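Local coordinates for AlkD2 (Streptococcus mutans, PDB 6M9M), which binds inosine-5'-monophosphate and belongs to the HEAT-like repeat family of DNA glycosylases, although its own function is unknown, at residues G129-T134 with R162-N167. Sequence-based numbering, arbitrary orientation. Where two conformers were deposited one is given.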
ATOM      1  N   GLY A 129       1.725   2.750   0.316  1.00  9.34           N
ATOM      2  CA  GLY A 129       0.694   2.905  -0.696  1.00  9.02           C
ATOM      3  C   GLY A 129       0.112   4.298  -0.774  1.00  9.12           C
ATOM      4  O   GLY A 129      -0.299   4.736  -1.844  1.00 10.27           O
ATOM      5  N   LEU A 130       0.090   5.022   0.341  1.00  9.36           N
ATOM      6  CA  LEU A 130      -0.444   6.376   0.362  0.62  9.67           C
ATOM      7  C   LEU A 130       0.589   7.441  -0.016  1.00  9.97           C
ATOM      8  O   LEU A 130       0.229   8.618  -0.134  1.00 10.13           O
ATOM      9  CB  LEU A 130      -1.079   6.687   1.720  0.62 10.55           C
ATOM     10  CG  LEU A 130      -2.547   6.271   1.861  0.62 13.19           C
ATOM     11  CD1 LEU A 130      -2.719   4.766   1.753  0.62 13.26           C
ATOM     12  CD2 LEU A 130      -3.104   6.816   3.173  0.62 15.07           C
ATOM     13  N   ARG A 131       1.860   7.075  -0.220  1.00 10.05           N
ATOM     14  CA  ARG A 131       2.845   8.084  -0.618  1.00  9.61           C
ATOM     15  C   ARG A 131       2.488   8.632  -2.000  1.00  9.88           C
ATOM     16  O   ARG A 131       2.089   7.873  -2.894  1.00 10.87           O
ATOM     17  CB  ARG A 131       4.234   7.450  -0.673  1.00 10.11           C
ATOM     18  CG  ARG A 131       4.795   7.034   0.689  1.00 10.40           C
ATOM     19  CD  ARG A 131       6.153   6.356   0.546  1.00 11.27           C
ATOM     20  NE  ARG A 131       7.124   7.309   0.028  1.00 11.82           N
ATOM     21  CZ  ARG A 131       8.316   6.986  -0.437  1.00 13.26           C
ATOM     22  NH1 ARG A 131       8.703   5.719  -0.426  1.00 14.94           N
ATOM     23  NH2 ARG A 131       9.119   7.935  -0.889  1.00 14.45           N
ATOM     24  N   ILE A 132       2.609   9.950  -2.198  1.00 10.13           N
ATOM     25  CA  ILE A 132       2.914  10.975  -1.198  1.00 10.10           C
ATOM     26  C   ILE A 132       1.636  11.303  -0.433  1.00  9.48           C
ATOM     27  O   ILE A 132       0.624  11.678  -1.036  1.00  9.70           O
ATOM     28  CB  ILE A 132       3.484  12.222  -1.918  1.00 10.32           C
ATOM     29  CG1 ILE A 132       4.793  11.848  -2.611  1.00 11.28           C
ATOM     30  CG2 ILE A 132       3.624  13.363  -0.934  1.00 11.57           C
ATOM     31  CD1 ILE A 132       5.350  12.917  -3.564  1.00 11.79           C
ATOM     32  N   TRP A 133       1.647  11.152   0.893  1.00  9.69           N
ATOM     33  CA  TRP A 133       0.389  11.184   1.634  1.00  9.66           C
ATOM     34  C   TRP A 133      -0.316  12.527   1.462  1.00  9.92           C
ATOM     35  O   TRP A 133      -1.535  12.576   1.303  1.00 10.18           O
ATOM     36  CB  TRP A 133       0.607  10.935   3.120  1.00 10.20           C
ATOM     37  CG  TRP A 133       0.825   9.525   3.582  1.00  9.75           C
ATOM     38  CD1 TRP A 133       1.779   8.632   3.155  1.00  9.79           C
ATOM     39  CD2 TRP A 133       0.100   8.871   4.625  1.00  9.78           C
ATOM     40  NE1 TRP A 133       1.682   7.457   3.880  1.00 10.04           N
ATOM     41  CE2 TRP A 133       0.645   7.579   4.773  1.00  9.86           C
ATOM     42  CE3 TRP A 133      -0.967   9.249   5.446  1.00 10.49           C
ATOM     43  CZ2 TRP A 133       0.172   6.680   5.712  1.00 10.99           C
ATOM     44  CZ3 TRP A 133      -1.441   8.348   6.376  1.00 11.16           C
ATOM     45  CH2 TRP A 133      -0.865   7.075   6.499  1.00 11.64           C
ATOM     46  N   THR A 134       0.439  13.624   1.498  1.00 11.07           N
ATOM     47  CA  THR A 134      -0.134  14.962   1.444  1.00 12.42           C
ATOM     48  C   THR A 134      -0.501  15.406   0.032  1.00 13.55           C
ATOM     49  O   THR A 134      -0.957  16.534  -0.132  1.00 15.15           O
ATOM     50  CB  THR A 134       0.803  15.946   2.136  1.00 13.98           C
ATOM     51  OG1 THR A 134       2.143  15.736   1.685  1.00 14.69           O
ATOM     52  CG2 THR A 134       0.751  15.754   3.633  1.00 14.81           C
ATOM     53  N   ARG A 162      10.328   0.662   8.319  1.00  8.82           N
ATOM     54  CA  ARG A 162      10.994   1.912   8.683  1.00  9.40           C
ATOM     55  C   ARG A 162      11.466   2.696   7.465  1.00  9.85           C
ATOM     56  O   ARG A 162      11.440   3.929   7.473  1.00 10.28           O
ATOM     57  CB  ARG A 162      12.165   1.666   9.630  1.00 10.13           C
ATOM     58  CG  ARG A 162      11.772   1.158  11.000  1.00 10.54           C
ATOM     59  CD  ARG A 162      12.913   1.235  11.995  1.00 11.92           C
ATOM     60  NE  ARG A 162      14.109   0.503  11.587  1.00 12.81           N
ATOM     61  CZ  ARG A 162      14.336  -0.792  11.802  1.00 13.01           C
ATOM     62  NH1 ARG A 162      13.438  -1.548  12.410  1.00 11.75           N
ATOM     63  NH2 ARG A 162      15.483  -1.339  11.409  1.00 15.03           N
ATOM     64  N   LYS A 163      11.920   2.007   6.411  1.00  9.78           N
ATOM     65  CA  LYS A 163      12.334   2.725   5.210  1.00 11.05           C
ATOM     66  C   LYS A 163      11.155   3.453   4.585  1.00 10.18           C
ATOM     67  O   LYS A 163      11.283   4.601   4.149  1.00 11.13           O
ATOM     68  CB  LYS A 163      12.972   1.759   4.219  1.00 14.14           C
ATOM     69  CG  LYS A 163      14.338   1.275   4.683  1.00 19.51           C
ATOM     70  CD  LYS A 163      14.979   0.335   3.689  1.00 24.76           C
ATOM     71  CE  LYS A 163      16.424   0.053   4.065  1.00 29.16           C
ATOM     72  NZ  LYS A 163      17.071  -0.890   3.119  1.00 33.96           N
ATOM     73  N   SER A 164       9.985   2.818   4.560  1.00  9.70           N
ATOM     74  CA  SER A 164       8.786   3.476   4.042  1.00  9.94           C
ATOM     75  C   SER A 164       8.362   4.646   4.929  1.00  9.61           C
ATOM     76  O   SER A 164       7.987   5.708   4.426  1.00 10.80           O
ATOM     77  CB  SER A 164       7.696   2.424   3.906  0.56 10.00           C
ATOM     78  OG  SER A 164       6.523   2.946   3.363  0.56  8.90           O
ATOM     79  N   VAL A 165       8.450   4.477   6.243  1.00  8.92           N
ATOM     80  CA  VAL A 165       8.110   5.541   7.186  1.00  8.74           C
ATOM     81  C   VAL A 165       9.012   6.747   6.978  1.00  8.89           C
ATOM     82  O   VAL A 165       8.542   7.879   6.845  1.00  9.69           O
ATOM     83  CB  VAL A 165       8.226   5.004   8.626  1.00  9.01           C
ATOM     84  CG1 VAL A 165       8.130   6.120   9.656  1.00 10.23           C
ATOM     85  CG2 VAL A 165       7.166   3.957   8.895  1.00 10.41           C
ATOM     86  N   GLY A 166      10.323   6.525   6.967  1.00  9.80           N
ATOM     87  CA  GLY A 166      11.235   7.638   6.814  1.00  9.62           C
ATOM     88  C   GLY A 166      11.083   8.348   5.485  1.00  9.95           C
ATOM     89  O   GLY A 166      11.121   9.577   5.417  1.00 11.05           O
ATOM     90  N   ASN A 167      10.920   7.586   4.405  1.00 10.04           N
ATOM     91  CA  ASN A 167      10.737   8.203   3.097  1.00 10.49           C
ATOM     92  C   ASN A 167       9.380   8.873   2.953  1.00 10.70           C
ATOM     93  O   ASN A 167       9.275   9.876   2.237  1.00 11.38           O
ATOM     94  CB  ASN A 167      10.991   7.169   2.012  1.00 12.73           C
ATOM     95  CG  ASN A 167      12.473   6.893   1.828  1.00 15.85           C
ATOM     96  OD1 ASN A 167      13.275   7.812   1.759  1.00 19.29           O
ATOM     97  ND2 ASN A 167      12.842   5.631   1.808  1.00 18.82           N
TER
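Arg131 starts out with CG beside the backbone N, then runs extended through chi2 (178°) and bends at chi3 (65°), a course that lays its guanidinium against Asn167 on helix 159-175. What meets it there is an aliphatic carbon: CB of Asn167 sits 3.3 Å above the guanidinium plane of Arg131. It stands off the centre of the group, on the side of NH1 and NH2, with Asn167 CB 3.5 Å from Arg131 NH2. The side-chain amide of Asn167 is turned nearly parallel to the guanidinium, the two planes 18° apart, but the amide itself points off from the arginine, and it is the CB methylene that lies over one face of the cation. Lower on the chain, the arginine passes Ser164 more loosely, Arg131 CD lying 4.3 Å from the backbone O of Ser164. The example illustrates how two helices of a HEAT-like repeat protein can be tied together by the loop that follows one of them: Arg131 stands just after helix 120-129 and reaches across to helix 159-175, and the peptide bond between Arg131 and Ile132 is cis. Its nitrogens are held from both helices, NE by a salt bridge to Asp171 and NH1 by another to Glu128, which together would limit rotation of the guanidinium and keep that face turned to Asn167. In the conformer given, the buried hydroxyl of Ser164 is hydrogen-bonded to Thr127 and to Glu128, so that OE1 of Glu128 serves both the arginine and the serine. The bound inosine monophosphate lies about 10 Å from the side chain of Arg131, and this contact stands apart from the nucleotide pocket.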